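Local coordinates for penicillin-binding protein (Bacillus halodurans, PDB 3TG9), which probably binds penicillin-type beta-lactams through a serine-based active site, as a membrane-associated member of the beta-lactamase family, at residues C57-A62 with Q256-P261; K239-L244 with Y287-Y292. All coordinates share one frame; numbering follows the deposited sequence.

How the contacts relate
Contacts 1 and 2 are neighbours, their centres about 9 Å apart, and Leu59 of contact 1 joins them: its CB lies 3.9 Å from Val289 CG1, and its CD2 lies 3.9 Å from Leu240 CD2. Helices 234-245 and 252-258 follow each other in the chain, the first packing on the sheet strand in contact 2 and the second on helix 58-70 in contact 1. Just past helix 252-258, Leu259 O packs against Tyr287 CE1 of the strand segment at 3.6 Å. Lys58, of a probable SxxK active-site motif with Ser55, lies on the 57-62 segment but takes no part in contact 1; the side chain of Val289 in contact 2 lies near that motif without touching it.

Contact 1 of 2, residues C57-A62 with Q256-P261; sequences CKLFTA and QKLLTP
Leu258 meets Leu59 and Ala62 with its two methyl branches, one for each partner, and the whole interface is apolar: 103 Å² is buried and no hydrogen bond crosses it. Its CD2 approaches Leu59 CD1 at 4.2 Å, the two side chains crossing at about a right angle. The other branch, Leu258 CD1, packs against Ala62, 4.1 Å from the carbonyl carbon Ala62 C and 4.3 Å from Ala62 CB. Both leucines hold CG anti to the backbone N (chi1 176° in Leu59 and 172° in Leu258), which brings their branched ends into the gap between the helices. All three residues are buried, and the closest CA atoms, those of Ala62 and Leu258, remain 7.6 Å apart.

Polar bonds act within each segment or beyond it. Thr260 OG1 donates to Gln256 O over 2.8 Å, tilted 30° from the carbonyl plane, and so links the residues after helix 252-258 back to its last turn. On another side of helix 58-70, Lys58 NZ is held by Asn154 OD1, Tyr152 OH and the backbone oxygen of Asp227, with a weak bond to Ser55 OG.

Ser55, Lys58, Tyr152 and Asn154 match the SxxK and YxN motifs of serine penicillin-binding proteins and class C beta-lactamases, consistent with helix 58-70 being the active-site helix of that fold.

Contact 2 of 2, residues K239-L244 with Y287-Y292; sequences KLWLAL and YHVMGY
Trp241 and Tyr287 have the closest CA atoms, 9.6 Å apart, where the N-to-C directions of helix 239-244 and strand 287-292 are 144° apart, roughly but obliquely antiparallel, with their axes no nearer than 11.8 Å. That separation is bridged mainly by the indole of Trp241. A chi1 of -78° sets its CG anti to the carbonyl carbon and sends the ring toward the strand, six-membered part foremost. Three carbons of that ring do the touching. CH2 comes to 3.6 Å from the backbone oxygen Tyr287 O, CZ3 packs on Tyr287 CB at 4.1 Å, and CZ2 reaches Val289 CG2 at 4.4 Å. The strand atoms Tyr287 O and Val289 CG2 both meet the indole obliquely.

No hydrogen bond crosses this interface; the polar edge of the indole is satisfied elsewhere, NE1 being hydrogen-bonded to Ser300 OG on the adjacent strand 296-303. Trp241 also touches Phe302 of that strand, so the ring bears on two neighbouring strands, held by a polar bond to one and by van der Waals contact to both. This is helix-on-sheet packing of the alpha/beta domain in the serine beta-lactamase fold: strand 284-293 belongs to the antiparallel sheet, paired between strands 276-279 and 296-303, and helix 234-245 covers part of one of its faces.

Tyr287 contributes its CB and backbone oxygen to the contact, while its ring heads away from the helix. The CB of His288 points away from the helix, and its ring meets Trp276 with the planes about 30° apart. Val289 presents CG2 to the indole, and Trp241 also touches Leu59 of helix 58-70.

Contact 1 of 2, residues C57-A62 with Q256-P261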
ATOM      1  N   CYS B  57     -13.067 -11.525  12.845  1.00 26.92           N
ATOM      2  CA  CYS B  57     -12.905 -12.849  12.245  1.00 26.85           C
ATOM      3  C   CYS B  57     -12.207 -13.871  13.149  1.00 30.58           C
ATOM      4  O   CYS B  57     -11.911 -14.990  12.714  1.00 30.18           O
ATOM      5  CB  CYS B  57     -12.181 -12.753  10.895  1.00 27.52           C
ATOM      6  SG  CYS B  57     -10.500 -12.155  11.007  1.00 29.54           S
ATOM      7  N   LYS B  58     -11.923 -13.486  14.391  1.00 29.75           N
ATOM      8  CA  LYS B  58     -11.497 -14.456  15.399  1.00 30.79           C
ATOM      9  C   LYS B  58     -12.553 -15.548  15.537  1.00 30.88           C
ATOM     10  O   LYS B  58     -12.232 -16.686  15.869  1.00 34.13           O
ATOM     11  CB  LYS B  58     -11.266 -13.793  16.756  1.00 28.80           C
ATOM     12  CG  LYS B  58      -9.943 -13.063  16.882  1.00 32.60           C
ATOM     13  CD  LYS B  58      -9.606 -12.768  18.345  1.00 29.56           C
ATOM     14  CE  LYS B  58      -8.184 -12.252  18.459  1.00 29.88           C
ATOM     15  NZ  LYS B  58      -8.056 -10.894  17.879  1.00 28.03           N
ATOM     16  N   LEU B  59     -13.810 -15.187  15.277  1.00 29.27           N
ATOM     17  CA  LEU B  59     -14.921 -16.140  15.277  1.00 27.48           C
ATOM     18  C   LEU B  59     -14.736 -17.257  14.245  1.00 30.50           C
ATOM     19  O   LEU B  59     -15.062 -18.417  14.522  1.00 27.91           O
ATOM     20  CB  LEU B  59     -16.252 -15.424  15.024  1.00 23.45           C
ATOM     21  CG  LEU B  59     -17.500 -16.311  14.891  1.00 26.32           C
ATOM     22  CD1 LEU B  59     -17.668 -17.224  16.094  1.00 26.94           C
ATOM     23  CD2 LEU B  59     -18.727 -15.450  14.718  1.00 27.22           C
ATOM     24  N   PHE B  60     -14.235 -16.900  13.058  1.00 28.78           N
ATOM     25  CA  PHE B  60     -14.014 -17.876  11.993  1.00 29.23           C
ATOM     26  C   PHE B  60     -12.908 -18.829  12.420  1.00 29.93           C
ATOM     27  O   PHE B  60     -12.918 -20.007  12.068  1.00 29.52           O
ATOM     28  CB  PHE B  60     -13.598 -17.213  10.661  1.00 28.67           C
ATOM     29  CG  PHE B  60     -14.453 -16.038  10.246  1.00 29.02           C
ATOM     30  CD1 PHE B  60     -15.676 -15.786  10.850  1.00 27.37           C
ATOM     31  CD2 PHE B  60     -14.030 -15.190   9.227  1.00 29.24           C
ATOM     32  CE1 PHE B  60     -16.452 -14.699  10.460  1.00 23.08           C
ATOM     33  CE2 PHE B  60     -14.800 -14.105   8.833  1.00 28.23           C
ATOM     34  CZ  PHE B  60     -16.014 -13.861   9.458  1.00 31.89           C
ATOM     35  N   THR B  61     -11.937 -18.308  13.163  1.00 28.55           N
ATOM     36  CA  THR B  61     -10.857 -19.138  13.677  1.00 28.62           C
ATOM     37  C   THR B  61     -11.415 -20.146  14.677  1.00 32.33           C
ATOM     38  O   THR B  61     -11.057 -21.321  14.649  1.00 37.90           O
ATOM     39  CB  THR B  61      -9.765 -18.292  14.347  1.00 27.60           C
ATOM     40  OG1 THR B  61      -9.304 -17.303  13.422  1.00 31.67           O
ATOM     41  CG2 THR B  61      -8.598 -19.159  14.776  1.00 26.33           C
ATOM     42  N   ALA B  62     -12.308 -19.686  15.547  1.00 29.57           N
ATOM     43  CA  ALA B  62     -12.917 -20.566  16.543  1.00 33.97           C
ATOM     44  C   ALA B  62     -13.786 -21.612  15.868  1.00 33.14           C
ATOM     45  O   ALA B  62     -13.757 -22.786  16.235  1.00 32.87           O
ATOM     46  CB  ALA B  62     -13.724 -19.767  17.534  1.00 28.55           C
ATOM     47  N   GLN B 256     -23.159 -25.210  20.127  1.00 36.79           N
ATOM     48  CA  GLN B 256     -23.541 -24.804  21.477  1.00 32.53           C
ATOM     49  C   GLN B 256     -22.329 -24.667  22.390  1.00 36.61           C
ATOM     50  O   GLN B 256     -22.286 -23.775  23.241  1.00 34.70           O
ATOM     51  CB  GLN B 256     -24.527 -25.823  22.054  1.00 41.63           C
ATOM     52  CG  GLN B 256     -25.351 -25.350  23.249  1.00 48.51           C
ATOM     53  CD  GLN B 256     -26.657 -26.131  23.378  1.00 63.78           C
ATOM     54  OE1 GLN B 256     -27.176 -26.661  22.390  1.00 58.41           O
ATOM     55  NE2 GLN B 256     -27.192 -26.208  24.598  1.00 68.66           N
ATOM     56  N   LYS B 257     -21.346 -25.550  22.222  1.00 36.61           N
ATOM     57  CA  LYS B 257     -20.107 -25.452  22.991  1.00 35.46           C
ATOM     58  C   LYS B 257     -19.366 -24.150  22.674  1.00 38.04           C
ATOM     59  O   LYS B 257     -18.777 -23.530  23.562  1.00 36.35           O
ATOM     60  CB  LYS B 257     -19.192 -26.655  22.724  1.00 41.06           C
ATOM     61  CG  LYS B 257     -19.789 -28.008  23.116  1.00 47.32           C
ATOM     62  CD  LYS B 257     -18.710 -29.051  23.408  1.00 49.99           C
ATOM     63  CE  LYS B 257     -17.828 -28.614  24.582  1.00 58.78           C
ATOM     64  NZ  LYS B 257     -16.757 -29.607  24.919  1.00 55.38           N
ATOM     65  N   LEU B 258     -19.404 -23.740  21.409  1.00 32.10           N
ATOM     66  CA  LEU B 258     -18.729 -22.519  20.973  1.00 33.84           C
ATOM     67  C   LEU B 258     -19.438 -21.307  21.555  1.00 30.99           C
ATOM     68  O   LEU B 258     -18.806 -20.304  21.868  1.00 30.34           O
ATOM     69  CB  LEU B 258     -18.688 -22.442  19.432  1.00 31.40           C
ATOM     70  CG  LEU B 258     -18.203 -21.178  18.696  1.00 33.34           C
ATOM     71  CD1 LEU B 258     -17.677 -21.509  17.269  1.00 28.73           C
ATOM     72  CD2 LEU B 258     -19.294 -20.118  18.626  1.00 32.74           C
ATOM     73  N   LEU B 259     -20.756 -21.415  21.714  1.00 32.43           N
ATOM     74  CA  LEU B 259     -21.571 -20.305  22.206  1.00 32.94           C
ATOM     75  C   LEU B 259     -21.749 -20.325  23.725  1.00 36.22           C
ATOM     76  O   LEU B 259     -22.575 -19.587  24.267  1.00 36.06           O
ATOM     77  CB  LEU B 259     -22.948 -20.322  21.538  1.00 34.40           C
ATOM     78  CG  LEU B 259     -22.972 -20.244  20.005  1.00 32.81           C
ATOM     79  CD1 LEU B 259     -24.318 -20.688  19.458  1.00 30.74           C
ATOM     80  CD2 LEU B 259     -22.627 -18.836  19.532  1.00 31.24           C
ATOM     81  N   THR B 260     -20.988 -21.171  24.411  1.00 32.79           N
ATOM     82  CA  THR B 260     -21.102 -21.275  25.863  1.00 35.75           C
ATOM     83  C   THR B 260     -20.268 -20.210  26.558  1.00 38.22           C
ATOM     84  O   THR B 260     -19.104 -20.026  26.227  1.00 36.83           O
ATOM     85  CB  THR B 260     -20.642 -22.651  26.366  1.00 37.37           C
ATOM     86  OG1 THR B 260     -21.564 -23.648  25.928  1.00 34.05           O
ATOM     87  CG2 THR B 260     -20.576 -22.677  27.884  1.00 35.65           C
ATOM     88  N   PRO B 261     -20.865 -19.499  27.526  1.00 40.17           N
ATOM     89  CA  PRO B 261     -20.115 -18.492  28.280  1.00 31.28           C
ATOM     90  C   PRO B 261     -19.110 -19.171  29.194  1.00 37.95           C
ATOM     91  O   PRO B 261     -19.403 -19.381  30.378  1.00 43.59           O
ATOM     92  CB  PRO B 261     -21.196 -17.793  29.111  1.00 35.22           C
ATOM     93  CG  PRO B 261     -22.496 -18.191  28.503  1.00 37.78           C
ATOM     94  CD  PRO B 261     -22.277 -19.551  27.927  1.00 37.30           C
TER

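Contact 2 of 2, residues K239-L244 with Y287-Y292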
ATOM      1  N   LYS B 239     -25.012 -13.998   6.383  1.00 34.17           N
ATOM      2  CA  LYS B 239     -25.041 -15.417   6.038  1.00 34.83           C
ATOM      3  C   LYS B 239     -24.203 -16.249   6.994  1.00 32.81           C
ATOM      4  O   LYS B 239     -24.475 -17.432   7.187  1.00 29.42           O
ATOM      5  CB  LYS B 239     -24.540 -15.651   4.609  1.00 34.08           C
ATOM      6  CG  LYS B 239     -25.443 -15.104   3.512  1.00 38.82           C
ATOM      7  CD  LYS B 239     -24.916 -15.502   2.134  1.00 41.17           C
ATOM      8  CE  LYS B 239     -25.553 -14.674   1.026  1.00 47.03           C
ATOM      9  NZ  LYS B 239     -27.015 -14.453   1.262  1.00 48.54           N
ATOM     10  N   LEU B 240     -23.158 -15.652   7.563  1.00 33.13           N
ATOM     11  CA  LEU B 240     -22.294 -16.409   8.459  1.00 28.31           C
ATOM     12  C   LEU B 240     -23.001 -16.739   9.779  1.00 28.93           C
ATOM     13  O   LEU B 240     -22.892 -17.854  10.294  1.00 30.39           O
ATOM     14  CB  LEU B 240     -20.962 -15.690   8.718  1.00 30.07           C
ATOM     15  CG  LEU B 240     -20.168 -16.501   9.750  1.00 29.37           C
ATOM     16  CD1 LEU B 240     -18.747 -16.770   9.365  1.00 35.24           C
ATOM     17  CD2 LEU B 240     -20.284 -15.892  11.153  1.00 30.36           C
ATOM     18  N   TRP B 241     -23.718 -15.763  10.326  1.00 29.06           N
ATOM     19  CA  TRP B 241     -24.504 -15.981  11.537  1.00 30.07           C
ATOM     20  C   TRP B 241     -25.595 -17.029  11.279  1.00 35.61           C
ATOM     21  O   TRP B 241     -25.781 -17.961  12.064  1.00 34.69           O
ATOM     22  CB  TRP B 241     -25.155 -14.672  11.983  1.00 31.04           C
ATOM     23  CG  TRP B 241     -24.244 -13.707  12.687  1.00 32.00           C
ATOM     24  CD1 TRP B 241     -23.880 -12.459  12.259  1.00 30.70           C
ATOM     25  CD2 TRP B 241     -23.596 -13.898  13.955  1.00 32.75           C
ATOM     26  NE1 TRP B 241     -23.040 -11.865  13.178  1.00 29.19           N
ATOM     27  CE2 TRP B 241     -22.853 -12.726  14.229  1.00 32.79           C
ATOM     28  CE3 TRP B 241     -23.571 -14.945  14.880  1.00 28.31           C
ATOM     29  CZ2 TRP B 241     -22.101 -12.572  15.395  1.00 31.33           C
ATOM     30  CZ3 TRP B 241     -22.826 -14.792  16.036  1.00 28.27           C
ATOM     31  CH2 TRP B 241     -22.098 -13.612  16.284  1.00 29.82           C
ATOM     32  N   LEU B 242     -26.319 -16.858  10.175  1.00 33.61           N
ATOM     33  CA  LEU B 242     -27.370 -17.787   9.780  1.00 33.70           C
ATOM     34  C   LEU B 242     -26.858 -19.222   9.725  1.00 33.51           C
ATOM     35  O   LEU B 242     -27.396 -20.100  10.389  1.00 34.98           O
ATOM     36  CB  LEU B 242     -27.962 -17.374   8.437  1.00 32.44           C
ATOM     37  CG  LEU B 242     -28.736 -16.055   8.495  1.00 35.31           C
ATOM     38  CD1 LEU B 242     -29.267 -15.672   7.125  1.00 36.32           C
ATOM     39  CD2 LEU B 242     -29.872 -16.145   9.509  1.00 36.53           C
ATOM     40  N   ALA B 243     -25.808 -19.457   8.948  1.00 29.51           N
ATOM     41  CA  ALA B 243     -25.212 -20.789   8.854  1.00 30.80           C
ATOM     42  C   ALA B 243     -24.770 -21.332  10.212  1.00 35.73           C
ATOM     43  O   ALA B 243     -24.908 -22.526  10.479  1.00 37.77           O
ATOM     44  CB  ALA B 243     -24.041 -20.781   7.879  1.00 33.07           C
ATOM     45  N   LEU B 244     -24.222 -20.468  11.064  1.00 33.98           N
ATOM     46  CA  LEU B 244     -23.788 -20.902  12.387  1.00 34.29           C
ATOM     47  C   LEU B 244     -24.985 -21.356  13.238  1.00 33.99           C
ATOM     48  O   LEU B 244     -24.986 -22.459  13.783  1.00 30.81           O
ATOM     49  CB  LEU B 244     -23.003 -19.789  13.098  1.00 34.78           C
ATOM     50  CG  LEU B 244     -22.489 -20.066  14.520  1.00 31.86           C
ATOM     51  CD1 LEU B 244     -21.494 -21.233  14.551  1.00 25.92           C
ATOM     52  CD2 LEU B 244     -21.867 -18.813  15.141  1.00 29.10           C
ATOM     53  N   TYR B 287     -25.040 -12.644  20.965  1.00 24.19           N
ATOM     54  CA  TYR B 287     -23.697 -13.090  20.674  1.00 33.56           C
ATOM     55  C   TYR B 287     -23.137 -12.053  19.715  1.00 28.27           C
ATOM     56  O   TYR B 287     -23.819 -11.640  18.779  1.00 28.15           O
ATOM     57  CB  TYR B 287     -23.729 -14.462  20.018  1.00 31.27           C
ATOM     58  CG  TYR B 287     -24.470 -15.494  20.829  1.00 33.36           C
ATOM     59  CD1 TYR B 287     -23.856 -16.134  21.897  1.00 29.44           C
ATOM     60  CD2 TYR B 287     -25.784 -15.832  20.524  1.00 34.33           C
ATOM     61  CE1 TYR B 287     -24.524 -17.091  22.632  1.00 31.19           C
ATOM     62  CE2 TYR B 287     -26.465 -16.779  21.262  1.00 38.56           C
ATOM     63  CZ  TYR B 287     -25.831 -17.405  22.318  1.00 35.35           C
ATOM     64  OH  TYR B 287     -26.505 -18.352  23.058  1.00 35.55           O
ATOM     65  N   HIS B 288     -21.919 -11.595  19.950  1.00 26.54           N
ATOM     66  CA  HIS B 288     -21.394 -10.554  19.082  1.00 31.09           C
ATOM     67  C   HIS B 288     -19.891 -10.584  18.907  1.00 28.28           C
ATOM     68  O   HIS B 288     -19.153 -11.092  19.752  1.00 27.45           O
ATOM     69  CB  HIS B 288     -21.871  -9.167  19.547  1.00 31.22           C
ATOM     70  CG  HIS B 288     -21.286  -8.716  20.847  1.00 30.25           C
ATOM     71  ND1 HIS B 288     -21.621  -9.294  22.058  1.00 29.75           N
ATOM     72  CD2 HIS B 288     -20.417  -7.721  21.135  1.00 28.89           C
ATOM     73  CE1 HIS B 288     -20.967  -8.680  23.031  1.00 26.85           C
ATOM     74  NE2 HIS B 288     -20.226  -7.728  22.495  1.00 31.58           N
ATOM     75  N   VAL B 289     -19.445 -10.052  17.779  1.00 30.52           N
ATOM     76  CA  VAL B 289     -18.025  -9.842  17.547  1.00 25.48           C
ATOM     77  C   VAL B 289     -17.810  -8.394  17.168  1.00 27.50           C
ATOM     78  O   VAL B 289     -18.745  -7.693  16.794  1.00 26.72           O
ATOM     79  CB  VAL B 289     -17.462 -10.751  16.440  1.00 23.44           C
ATOM     80  CG1 VAL B 289     -17.460 -12.199  16.886  1.00 26.37           C
ATOM     81  CG2 VAL B 289     -18.246 -10.570  15.142  1.00 23.70           C
ATOM     82  N   MET B 290     -16.564  -7.952  17.268  1.00 23.63           N
ATOM     83  CA  MET B 290     -16.208  -6.602  16.894  1.00 23.70           C
ATOM     84  C   MET B 290     -14.750  -6.609  16.500  1.00 25.17           C
ATOM     85  O   MET B 290     -14.040  -7.581  16.739  1.00 26.19           O
ATOM     86  CB  MET B 290     -16.384  -5.674  18.075  1.00 23.68           C
ATOM     87  CG  MET B 290     -15.338  -5.938  19.121  1.00 29.42           C
ATOM     88  SD  MET B 290     -15.959  -5.808  20.770  1.00 48.82           S
ATOM     89  CE  MET B 290     -17.293  -6.993  20.720  1.00 32.59           C
ATOM     90  N   GLY B 291     -14.298  -5.513  15.913  1.00 26.31           N
ATOM     91  CA  GLY B 291     -12.899  -5.380  15.556  1.00 24.85           C
ATOM     92  C   GLY B 291     -12.591  -3.923  15.341  1.00 27.15           C
ATOM     93  O   GLY B 291     -13.431  -3.183  14.826  1.00 26.99           O
ATOM     94  N   TYR B 292     -11.399  -3.514  15.765  1.00 25.96           N
ATOM     95  CA  TYR B 292     -10.886  -2.179  15.499  1.00 30.09           C
ATOM     96  C   TYR B 292      -9.440  -2.240  15.009  1.00 30.72           C
ATOM     97  O   TYR B 292      -8.570  -2.818  15.669  1.00 26.36           O
ATOM     98  CB  TYR B 292     -10.975  -1.306  16.751  1.00 29.02           C
ATOM     99  CG  TYR B 292     -12.386  -0.896  17.091  1.00 30.11           C
ATOM    100  CD1 TYR B 292     -13.269  -1.790  17.707  1.00 29.84           C
ATOM    101  CD2 TYR B 292     -12.842   0.383  16.796  1.00 28.48           C
ATOM    102  CE1 TYR B 292     -14.583  -1.412  18.022  1.00 28.74           C
ATOM    103  CE2 TYR B 292     -14.142   0.769  17.104  1.00 36.33           C
ATOM    104  CZ  TYR B 292     -15.006  -0.128  17.717  1.00 32.20           C
ATOM    105  OH  TYR B 292     -16.284   0.283  18.004  1.00 34.54           O
TER